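Local structure of alpha-galactosidase (3MI6) at residues 433-436 with 437-440; 426-429 with 430-433; 335-338 with 339-343; 586-590 with 591-595. The protein probably releases terminal, non-reducing alpha-D-galactose residues from alpha-D-galactosides by hydrolysis, as a member of glycoside hydrolase family 36. All coordinates share one frame; numbering follows the deposited sequence.

Contact 1: residues 433-436 with 437-440; sequences IHAP and KSTP
The imidazole of H434 comes edge-on to the backbone of S438: its NE2-H points at S438 O across 2.8 Å, with an N-H...O angle of 153°. That oxygen sits in the plane of the ring, whereas from the carbonyl's own side the donor stands well above the peptide plane. H434 can span the turn because its CG is anti to the backbone N (chi1 178°), which carries the ring forward alongside the chain returning from the turn. Beyond the bond, P440 slants across the same end of the ring, its CG 3.7 Å from H434 NE2.

Between the two arms of the loop lies a type I beta turn from A435 to S438, with P436 and K437 at its corners. S438 closes it twice on one acceptor. Its backbone N donates to A435 O over 3.0 Å in a nearly straight bond (170°), and its OG donates to A435 O over 2.8 Å. The methyl of A435 packs against S438 OG at 3.6 Å from CB.

The turn projects toward the second subunit, where E102 of that subunit accepts from T439 N and I100 of that subunit packs on A435. With A435 O gripped by two donors and S438 O held by the imidazole, both of these carbonyl oxygens find donors within the loop, and the bond from H434 NE2 requires that this nitrogen carry a proton.

Contact 2: residues 426-429 with 430-433; sequences QQHP and DWLI
The side chains of H428 and W431 run alongside each other from the backbone outward, ring against ring. The imidazole forms an offset stack on the six-membered ring of the indole, with centroids 3.9 Å apart and planes only 8° from parallel. W431 CZ2 lies over the centre of the imidazole. In both residues CG is anti to the carbonyl carbon, with chi1 at -63° in H428 and -81° in W431, and this matching choice sends both rings off the turn in one direction. W431 also meets Y459 of helix 454-471 edge-to-face, which ties the turn to that helix.

A CH-pi contact continues the overlap toward the backbone: H428 CB sits over the five-membered ring of W431, 3.4 Å from its centroid and close to the ring normal. The indole is thus covered on one face by both the methylene and the imidazole of a single residue.

Two backbone hydrogen bonds shape the short 3-10 turn beneath the rings. W431 N donates to H428 O over 2.9 Å, and L432 N donates to P429 O over 3.2 Å.

The polar contacts of D430 are looser. D430 OD2 lies near the plane of the H428 ring on its backbone side, 3.6 Å from H428 CA, while D430 OD1 makes a long, weak ion pair with R453.

Stacking needs no charge on H428, but the D430 carboxylate, 5.7 Å from H428 NE2 to D430 OD2, would modestly favour a protonated imidazole, and a cationic ring would gain from lying over the electron-rich indole.

Contact 3: residues 335-338 with 339-343; sequences NNWE and ATYFD
N336 O is gripped by T340 from opposite faces of its carbonyl plane: T340 OG1 donates to it over 2.8 Å, and T340 N over 2.9 Å. The hydroxyl reaches back because chi1 of 46° sets T340 OG1 between its own backbone N and carbonyl carbon. One residue on, Y341 N donates to W337 O over 2.7 Å, and at Y341 the chain leaves the helix with positive phi. The other end is capped by N335, whose OD1 accepts from W337 N.

W337, Y341 and F342 form an aromatic cluster. The Y341 ring turns its edge to the face of the W337 six-membered ring, with W337 CH2 and Y341 CD1 3.5 Å apart and the planes at 74°. W337 in turn presents its own edge to the face of F342, at 78°. E338 CA lies over the Y341 ring, a CH-pi contact, while Y341 OH bonds to D582.

This short helix, 337-340, follows directly on strand 333-335, the first of the eight-stranded parallel barrel. N335 ND2 and N336 OD1 both bond to D367, a predicted substrate residue just beyond strand 363-366, while N336 packs on L349 and T340 on K348 of helix 346-358.

Contact 4: residues 586-590 with 591-595; sequences RITSL and KTRGA
Chi1 of 64° holds S589 OG between its own backbone N and carbonyl carbon, turned toward T592 N, while R593, bent at chi3 (-61°), folds its guanidinium back over L590, the first residue of the helix. S589 is the N-cap of helix 590-597 in the TIM-barrel domain: its OG accepts from T592 N over 3.0 Å. The regular helical bonds begin there too, R593 N donating to S589 O and G594 N to L590 O, the latter over 3.0 Å. T592 OG1 lies close to S589 OG and is hydrogen-bonded to F727 O and to T729 OG1.

The side chain of R593 runs past T588 in the opposite direction, and T588 CG2 also meets T592 CB at 3.8 Å. The side chains of R593 and L590 cross at about a right angle. L590 CA lies over one face of the guanidinium, and L590 CD1 approaches R593 NH2 to 3.5 Å. A553 of helix 553-566 packs against T588, T592 and R593, so the start of this helix is wedged against its neighbour. At the edge of the guanidinium, in its plane, T588 O lies 2.6 Å from R593 NH1.

Overall arrangement
All four contacts belong to the TIM-barrel (melibiase) part of the chain, in the order 3, 2, 1, 4. Contacts 2 and 1 are continuous, sharing I433, with centres 12 Å apart in the long loop between strands 417-418 and 447-448; contact 1 touches a second subunit. Contact 3 lies at the end of the first barrel strand, 333-335, near the predicted substrate site, its centre about 34 Å from that of contact 1. Contact 4 opens helix 590-597, between the seventh and eighth strands, its centre about 20 Å from that of contact 3. Thus one pair shapes a peripheral loop partly used in assembly, while contact 3 encloses a one-turn helix and contact 4 starts a longer one.

Contact 1: residues 433-436 with 437-440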
loop_
_atom_site.group_PDB
_atom_site.type_symbol
_atom_site.label_atom_id
_atom_site.label_comp_id
_atom_site.label_asym_id
_atom_site.label_seq_id
_atom_site.Cartn_x
_atom_site.Cartn_y
_atom_site.Cartn_z
ATOM N N ILE D 433 -24.947 -32.873 -26.890
ATOM C CA ILE D 433 -24.385 -33.194 -25.583
ATOM C C ILE D 433 -25.447 -33.134 -24.481
ATOM O O ILE D 433 -25.932 -32.059 -24.119
ATOM C CB ILE D 433 -23.262 -32.229 -25.221
ATOM C CG1 ILE D 433 -22.136 -32.357 -26.241
ATOM C CG2 ILE D 433 -22.757 -32.500 -23.819
ATOM C CD1 ILE D 433 -20.874 -31.615 -25.844
ATOM N N HIS D 434 -25.804 -34.288 -23.939
ATOM C CA HIS D 434 -26.861 -34.331 -22.939
ATOM C C HIS D 434 -26.639 -35.447 -21.942
ATOM O O HIS D 434 -26.320 -36.558 -22.330
ATOM C CB HIS D 434 -28.199 -34.539 -23.627
ATOM C CG HIS D 434 -29.347 -34.637 -22.679
ATOM N ND1 HIS D 434 -30.037 -35.811 -22.464
ATOM C CD2 HIS D 434 -29.915 -33.711 -21.870
ATOM C CE1 HIS D 434 -30.988 -35.600 -21.572
ATOM N NE2 HIS D 434 -30.937 -34.335 -21.196
ATOM N N ALA D 435 -26.804 -35.163 -20.657
ATOM C CA ALA D 435 -26.704 -36.210 -19.641
ATOM C C ALA D 435 -28.031 -36.984 -19.514
ATOM O O ALA D 435 -29.099 -36.394 -19.339
ATOM C CB ALA D 435 -26.271 -35.623 -18.317
ATOM N N PRO D 436 -27.962 -38.319 -19.616
ATOM C CA PRO D 436 -29.119 -39.212 -19.740
ATOM C C PRO D 436 -30.468 -38.750 -19.139
ATOM O O PRO D 436 -31.452 -38.739 -19.900
ATOM C CB PRO D 436 -28.609 -40.508 -19.112
ATOM C CG PRO D 436 -27.164 -40.533 -19.553
ATOM C CD PRO D 436 -26.698 -39.081 -19.644
ATOM N N LYS D 437 -30.559 -38.393 -17.859
ATOM C CA LYS D 437 -31.902 -38.118 -17.323
ATOM C C LYS D 437 -32.182 -36.647 -17.012
ATOM O O LYS D 437 -33.226 -36.291 -16.460
ATOM C CB LYS D 437 -32.188 -38.985 -16.090
ATOM C CG LYS D 437 -32.911 -40.296 -16.405
ATOM C CD LYS D 437 -31.933 -41.452 -16.586
ATOM C CE LYS D 437 -31.273 -41.857 -15.268
ATOM N NZ LYS D 437 -29.988 -42.595 -15.490
ATOM N N SER D 438 -31.242 -35.796 -17.386
ATOM C CA SER D 438 -31.232 -34.431 -16.909
ATOM C C SER D 438 -32.105 -33.517 -17.749
ATOM O O SER D 438 -32.475 -33.855 -18.869
ATOM C CB SER D 438 -29.803 -33.915 -16.924
ATOM O OG SER D 438 -29.341 -33.829 -18.256
ATOM N N THR D 439 -32.428 -32.360 -17.179
ATOM C CA THR D 439 -33.205 -31.327 -17.846
ATOM C C THR D 439 -32.260 -30.420 -18.610
ATOM O O THR D 439 -31.487 -29.683 -18.008
ATOM C CB THR D 439 -33.956 -30.472 -16.818
ATOM O OG1 THR D 439 -34.619 -31.326 -15.882
ATOM C CG2 THR D 439 -34.974 -29.549 -17.492
ATOM N N PRO D 440 -32.326 -30.468 -19.945
ATOM C CA PRO D 440 -31.428 -29.697 -20.815
ATOM C C PRO D 440 -31.490 -28.212 -20.503
ATOM O O PRO D 440 -32.576 -27.619 -20.452
ATOM C CB PRO D 440 -31.970 -29.962 -22.223
ATOM C CG PRO D 440 -32.735 -31.243 -22.107
ATOM C CD PRO D 440 -33.322 -31.233 -20.707
#

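Contact 2: residues 426-429 with 430-433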
loop_
_atom_site.group_PDB
_atom_site.type_symbol
_atom_site.label_atom_id
_atom_site.label_comp_id
_atom_site.label_asym_id
_atom_site.label_seq_id
_atom_site.Cartn_x
_atom_site.Cartn_y
_atom_site.Cartn_z
ATOM N N GLN D 426 -33.533 -33.006 -36.045
ATOM C CA GLN D 426 -34.516 -34.018 -36.393
ATOM C C GLN D 426 -33.851 -35.203 -37.084
ATOM O O GLN D 426 -34.475 -36.243 -37.276
ATOM C CB GLN D 426 -35.615 -33.397 -37.259
ATOM C CG GLN D 426 -35.895 -31.939 -36.888
ATOM C CD GLN D 426 -37.373 -31.603 -36.804
ATOM O OE1 GLN D 426 -38.108 -32.186 -36.007
ATOM N NE2 GLN D 426 -37.812 -30.639 -37.614
ATOM N N GLN D 427 -32.576 -35.045 -37.429
ATOM C CA GLN D 427 -31.813 -36.093 -38.108
ATOM C C GLN D 427 -30.854 -36.831 -37.176
ATOM O O GLN D 427 -30.517 -37.997 -37.408
ATOM C CB GLN D 427 -31.020 -35.517 -39.288
ATOM C CG GLN D 427 -31.886 -35.090 -40.454
ATOM C CD GLN D 427 -32.773 -36.220 -40.941
ATOM O OE1 GLN D 427 -33.967 -36.024 -41.202
ATOM N NE2 GLN D 427 -32.197 -37.418 -41.056
ATOM N N HIS D 428 -30.401 -36.145 -36.131
ATOM C CA HIS D 428 -29.484 -36.742 -35.173
ATOM C C HIS D 428 -29.648 -36.117 -33.793
ATOM O O HIS D 428 -28.734 -35.459 -33.299
ATOM C CB HIS D 428 -28.036 -36.556 -35.624
ATOM C CG HIS D 428 -27.703 -37.229 -36.917
ATOM N ND1 HIS D 428 -27.602 -36.543 -38.110
ATOM C CD2 HIS D 428 -27.418 -38.522 -37.203
ATOM C CE1 HIS D 428 -27.278 -37.384 -39.074
ATOM N NE2 HIS D 428 -27.158 -38.591 -38.550
ATOM N N PRO D 429 -30.812 -36.317 -33.164
ATOM C CA PRO D 429 -30.986 -35.766 -31.818
ATOM C C PRO D 429 -29.870 -36.243 -30.894
ATOM O O PRO D 429 -29.449 -35.495 -30.006
ATOM C CB PRO D 429 -32.331 -36.349 -31.371
ATOM C CG PRO D 429 -33.061 -36.642 -32.630
ATOM C CD PRO D 429 -32.004 -37.042 -33.633
ATOM N N ASP D 430 -29.403 -37.474 -31.112
ATOM C CA ASP D 430 -28.361 -38.079 -30.283
ATOM C C ASP D 430 -27.011 -37.363 -30.392
ATOM O O ASP D 430 -26.033 -37.781 -29.774
ATOM C CB ASP D 430 -28.193 -39.572 -30.615
ATOM C CG ASP D 430 -27.667 -39.811 -32.034
ATOM O OD1 ASP D 430 -26.612 -40.479 -32.184
ATOM O OD2 ASP D 430 -28.309 -39.331 -33.000
ATOM N N TRP D 431 -26.964 -36.287 -31.174
ATOM C CA TRP D 431 -25.740 -35.509 -31.361
ATOM C C TRP D 431 -25.583 -34.350 -30.357
ATOM O O TRP D 431 -24.477 -33.844 -30.180
ATOM C CB TRP D 431 -25.665 -34.973 -32.792
ATOM C CG TRP D 431 -25.181 -35.969 -33.803
ATOM C CD1 TRP D 431 -25.039 -37.317 -33.632
ATOM C CD2 TRP D 431 -24.773 -35.691 -35.151
ATOM N NE1 TRP D 431 -24.566 -37.894 -34.788
ATOM C CE2 TRP D 431 -24.397 -36.920 -35.735
ATOM C CE3 TRP D 431 -24.689 -34.524 -35.919
ATOM C CZ2 TRP D 431 -23.936 -37.011 -37.050
ATOM C CZ3 TRP D 431 -24.239 -34.618 -37.223
ATOM C CH2 TRP D 431 -23.865 -35.851 -37.776
ATOM N N LEU D 432 -26.689 -33.920 -29.736
ATOM C CA LEU D 432 -26.676 -32.982 -28.608
ATOM C C LEU D 432 -25.988 -33.540 -27.364
ATOM O O LEU D 432 -26.422 -34.539 -26.818
ATOM C CB LEU D 432 -28.110 -32.660 -28.179
ATOM C CG LEU D 432 -28.703 -31.295 -28.487
ATOM C CD1 LEU D 432 -29.199 -31.296 -29.901
ATOM C CD2 LEU D 432 -29.836 -30.987 -27.535
ATOM N N ILE D 433 -24.947 -32.873 -26.890
ATOM C CA ILE D 433 -24.385 -33.194 -25.583
ATOM C C ILE D 433 -25.447 -33.134 -24.481
ATOM O O ILE D 433 -25.932 -32.059 -24.119
ATOM C CB ILE D 433 -23.262 -32.229 -25.221
ATOM C CG1 ILE D 433 -22.136 -32.357 -26.241
ATOM C CG2 ILE D 433 -22.757 -32.500 -23.819
ATOM C CD1 ILE D 433 -20.874 -31.615 -25.844
#

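Contact 3: residues 335-338 with 339-343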
loop_
_atom_site.group_PDB
_atom_site.type_symbol
_atom_site.label_atom_id
_atom_site.label_comp_id
_atom_site.label_asym_id
_atom_site.label_seq_id
_atom_site.Cartn_x
_atom_site.Cartn_y
_atom_site.Cartn_z
ATOM N N ASN D 335 -18.819 -5.527 -41.479
ATOM C CA ASN D 335 -19.654 -6.610 -40.977
ATOM C C ASN D 335 -21.033 -6.034 -40.664
ATOM O O ASN D 335 -21.130 -4.995 -39.991
ATOM C CB ASN D 335 -18.991 -7.191 -39.720
ATOM C CG ASN D 335 -19.729 -8.391 -39.140
ATOM O OD1 ASN D 335 -20.957 -8.493 -39.220
ATOM N ND2 ASN D 335 -18.973 -9.298 -38.527
ATOM N N ASN D 336 -22.092 -6.688 -41.156
ATOM C CA ASN D 336 -23.468 -6.174 -41.007
ATOM C C ASN D 336 -24.188 -6.498 -39.683
ATOM O O ASN D 336 -25.364 -6.178 -39.522
ATOM C CB ASN D 336 -24.339 -6.647 -42.164
ATOM C CG ASN D 336 -24.563 -8.140 -42.139
ATOM O OD1 ASN D 336 -23.612 -8.910 -42.208
ATOM N ND2 ASN D 336 -25.821 -8.559 -42.037
ATOM N N TRP D 337 -23.476 -7.118 -38.744
ATOM C CA TRP D 337 -24.053 -7.538 -37.466
ATOM C C TRP D 337 -24.726 -6.393 -36.689
ATOM O O TRP D 337 -25.953 -6.323 -36.653
ATOM C CB TRP D 337 -23.015 -8.296 -36.609
ATOM C CG TRP D 337 -23.460 -8.604 -35.179
ATOM C CD1 TRP D 337 -22.806 -8.267 -34.032
ATOM C CD2 TRP D 337 -24.655 -9.290 -34.765
ATOM N NE1 TRP D 337 -23.510 -8.699 -32.935
ATOM C CE2 TRP D 337 -24.645 -9.333 -33.355
ATOM C CE3 TRP D 337 -25.729 -9.869 -35.450
ATOM C CZ2 TRP D 337 -25.655 -9.934 -32.618
ATOM C CZ3 TRP D 337 -26.735 -10.466 -34.716
ATOM C CH2 TRP D 337 -26.689 -10.494 -33.310
ATOM N N GLU D 338 -23.934 -5.506 -36.075
ATOM C CA GLU D 338 -24.471 -4.360 -35.312
ATOM C C GLU D 338 -25.161 -3.319 -36.219
ATOM O O GLU D 338 -25.743 -2.331 -35.743
ATOM C CB GLU D 338 -23.371 -3.674 -34.476
ATOM C CG GLU D 338 -22.757 -4.510 -33.335
ATOM C CD GLU D 338 -21.759 -3.701 -32.466
ATOM O OE1 GLU D 338 -22.091 -2.543 -32.099
ATOM O OE2 GLU D 338 -20.653 -4.224 -32.149
ATOM N N ALA D 339 -25.093 -3.560 -37.527
ATOM C CA ALA D 339 -25.665 -2.663 -38.518
ATOM C C ALA D 339 -27.112 -2.999 -38.835
ATOM O O ALA D 339 -27.926 -2.103 -39.019
ATOM C CB ALA D 339 -24.834 -2.693 -39.783
ATOM N N THR D 340 -27.429 -4.289 -38.900
ATOM C CA THR D 340 -28.771 -4.726 -39.287
ATOM C C THR D 340 -29.315 -5.700 -38.226
ATOM O O THR D 340 -30.514 -5.710 -37.929
ATOM C CB THR D 340 -28.822 -5.144 -40.788
ATOM O OG1 THR D 340 -27.698 -5.978 -41.091
ATOM C CG2 THR D 340 -28.806 -3.925 -41.709
ATOM N N TYR D 341 -28.436 -6.514 -37.653
ATOM C CA TYR D 341 -28.788 -7.750 -36.951
ATOM C C TYR D 341 -29.566 -8.632 -37.936
ATOM O O TYR D 341 -29.278 -8.616 -39.135
ATOM C CB TYR D 341 -29.602 -7.450 -35.687
ATOM C CG TYR D 341 -28.811 -6.622 -34.679
ATOM C CD1 TYR D 341 -27.891 -7.229 -33.823
ATOM C CD2 TYR D 341 -28.962 -5.232 -34.598
ATOM C CE1 TYR D 341 -27.156 -6.483 -32.902
ATOM C CE2 TYR D 341 -28.228 -4.474 -33.677
ATOM C CZ TYR D 341 -27.325 -5.109 -32.833
ATOM O OH TYR D 341 -26.586 -4.383 -31.921
ATOM N N PHE D 342 -30.539 -9.399 -37.456
ATOM C CA PHE D 342 -31.209 -10.392 -38.307
ATOM C C PHE D 342 -32.101 -9.753 -39.372
ATOM O O PHE D 342 -32.565 -10.432 -40.292
ATOM C CB PHE D 342 -32.028 -11.372 -37.463
ATOM C CG PHE D 342 -31.263 -11.980 -36.328
ATOM C CD1 PHE D 342 -30.382 -13.027 -36.551
ATOM C CD2 PHE D 342 -31.423 -11.505 -35.033
ATOM C CE1 PHE D 342 -29.670 -13.587 -35.501
ATOM C CE2 PHE D 342 -30.716 -12.064 -33.976
ATOM C CZ PHE D 342 -29.838 -13.105 -34.212
ATOM N N ASP D 343 -32.335 -8.449 -39.238
ATOM C CA ASP D 343 -33.248 -7.724 -40.126
ATOM C C ASP D 343 -32.551 -7.276 -41.411
ATOM O O ASP D 343 -32.184 -6.101 -41.557
ATOM C CB ASP D 343 -33.880 -6.523 -39.396
ATOM C CG ASP D 343 -34.860 -5.731 -40.270
ATOM O OD1 ASP D 343 -35.267 -6.216 -41.352
ATOM O OD2 ASP D 343 -35.229 -4.611 -39.861
#

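Contact 4: residues 586-590 with 591-595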
loop_
_atom_site.group_PDB
_atom_site.type_symbol
_atom_site.label_atom_id
_atom_site.label_comp_id
_atom_site.label_asym_id
_atom_site.label_seq_id
_atom_site.Cartn_x
_atom_site.Cartn_y
_atom_site.Cartn_z
ATOM N N ARG D 586 -22.479 4.353 -24.075
ATOM C CA ARG D 586 -21.520 5.444 -24.177
ATOM C C ARG D 586 -21.563 6.070 -25.577
ATOM O O ARG D 586 -21.872 5.404 -26.556
ATOM C CB ARG D 586 -20.113 4.942 -23.832
ATOM C CG ARG D 586 -19.003 5.906 -24.172
ATOM C CD ARG D 586 -17.779 5.681 -23.302
ATOM N NE ARG D 586 -18.141 5.463 -21.908
ATOM C CZ ARG D 586 -17.937 4.322 -21.233
ATOM N NH1 ARG D 586 -17.349 3.268 -21.808
ATOM N NH2 ARG D 586 -18.313 4.238 -19.960
ATOM N N ILE D 587 -21.292 7.367 -25.658
ATOM C CA ILE D 587 -21.188 8.063 -26.933
ATOM C C ILE D 587 -19.756 8.515 -27.031
ATOM O O ILE D 587 -19.183 8.943 -26.041
ATOM C CB ILE D 587 -22.088 9.328 -27.010
ATOM C CG1 ILE D 587 -23.569 8.982 -26.847
ATOM C CG2 ILE D 587 -21.860 10.081 -28.328
ATOM C CD1 ILE D 587 -24.487 10.211 -26.875
ATOM N N THR D 588 -19.194 8.450 -28.230
ATOM C CA THR D 588 -17.778 8.692 -28.438
ATOM C C THR D 588 -17.548 9.322 -29.799
ATOM O O THR D 588 -18.282 9.051 -30.730
ATOM C CB THR D 588 -17.042 7.353 -28.374
ATOM O OG1 THR D 588 -16.735 7.045 -27.000
ATOM C CG2 THR D 588 -15.777 7.422 -29.165
ATOM N N SER D 589 -16.536 10.157 -29.948
ATOM C CA SER D 589 -16.296 10.729 -31.279
ATOM C C SER D 589 -15.983 9.641 -32.300
ATOM O O SER D 589 -15.476 8.573 -31.950
ATOM C CB SER D 589 -15.141 11.726 -31.239
ATOM O OG SER D 589 -13.943 11.063 -30.894
ATOM N N LEU D 590 -16.254 9.900 -33.570
ATOM C CA LEU D 590 -15.833 8.945 -34.588
ATOM C C LEU D 590 -14.300 8.863 -34.673
ATOM O O LEU D 590 -13.736 7.821 -35.002
ATOM C CB LEU D 590 -16.455 9.293 -35.933
ATOM C CG LEU D 590 -16.072 8.501 -37.172
ATOM C CD1 LEU D 590 -16.331 7.019 -36.989
ATOM C CD2 LEU D 590 -16.885 9.053 -38.317
ATOM N N LYS D 591 -13.629 9.968 -34.362
ATOM C CA LYS D 591 -12.166 10.015 -34.359
ATOM C C LYS D 591 -11.566 9.056 -33.331
ATOM O O LYS D 591 -10.583 8.383 -33.601
ATOM C CB LYS D 591 -11.683 11.446 -34.105
ATOM C CG LYS D 591 -10.174 11.606 -33.980
ATOM C CD LYS D 591 -9.802 12.921 -33.286
ATOM C CE LYS D 591 -8.279 13.108 -33.293
ATOM N NZ LYS D 591 -7.792 14.286 -32.477
ATOM N N THR D 592 -12.160 8.978 -32.154
ATOM C CA THR D 592 -11.619 8.115 -31.124
ATOM C C THR D 592 -11.887 6.631 -31.404
ATOM O O THR D 592 -10.966 5.815 -31.336
ATOM C CB THR D 592 -12.141 8.514 -29.734
ATOM O OG1 THR D 592 -11.765 9.876 -29.452
ATOM C CG2 THR D 592 -11.569 7.594 -28.661
ATOM N N ARG D 593 -13.140 6.285 -31.720
ATOM C CA ARG D 593 -13.488 4.920 -32.135
ATOM C C ARG D 593 -12.536 4.427 -33.219
ATOM O O ARG D 593 -12.047 3.297 -33.161
ATOM C CB ARG D 593 -14.943 4.800 -32.618
ATOM C CG ARG D 593 -15.941 5.414 -31.682
ATOM C CD ARG D 593 -17.358 4.956 -31.921
ATOM N NE ARG D 593 -17.913 5.263 -33.248
ATOM C CZ ARG D 593 -18.532 6.392 -33.588
ATOM N NH1 ARG D 593 -18.655 7.384 -32.723
ATOM N NH2 ARG D 593 -19.014 6.536 -34.814
ATOM N N GLY D 594 -12.272 5.283 -34.202
ATOM C CA GLY D 594 -11.305 4.971 -35.233
ATOM C C GLY D 594 -9.926 4.709 -34.658
ATOM O O GLY D 594 -9.284 3.715 -35.020
ATOM N N ALA D 595 -9.490 5.586 -33.742
ATOM C CA ALA D 595 -8.109 5.608 -33.246
ATOM C C ALA D 595 -7.745 4.483 -32.275
ATOM O O ALA D 595 -6.594 4.097 -32.182
ATOM C CB ALA D 595 -7.781 6.975 -32.635
#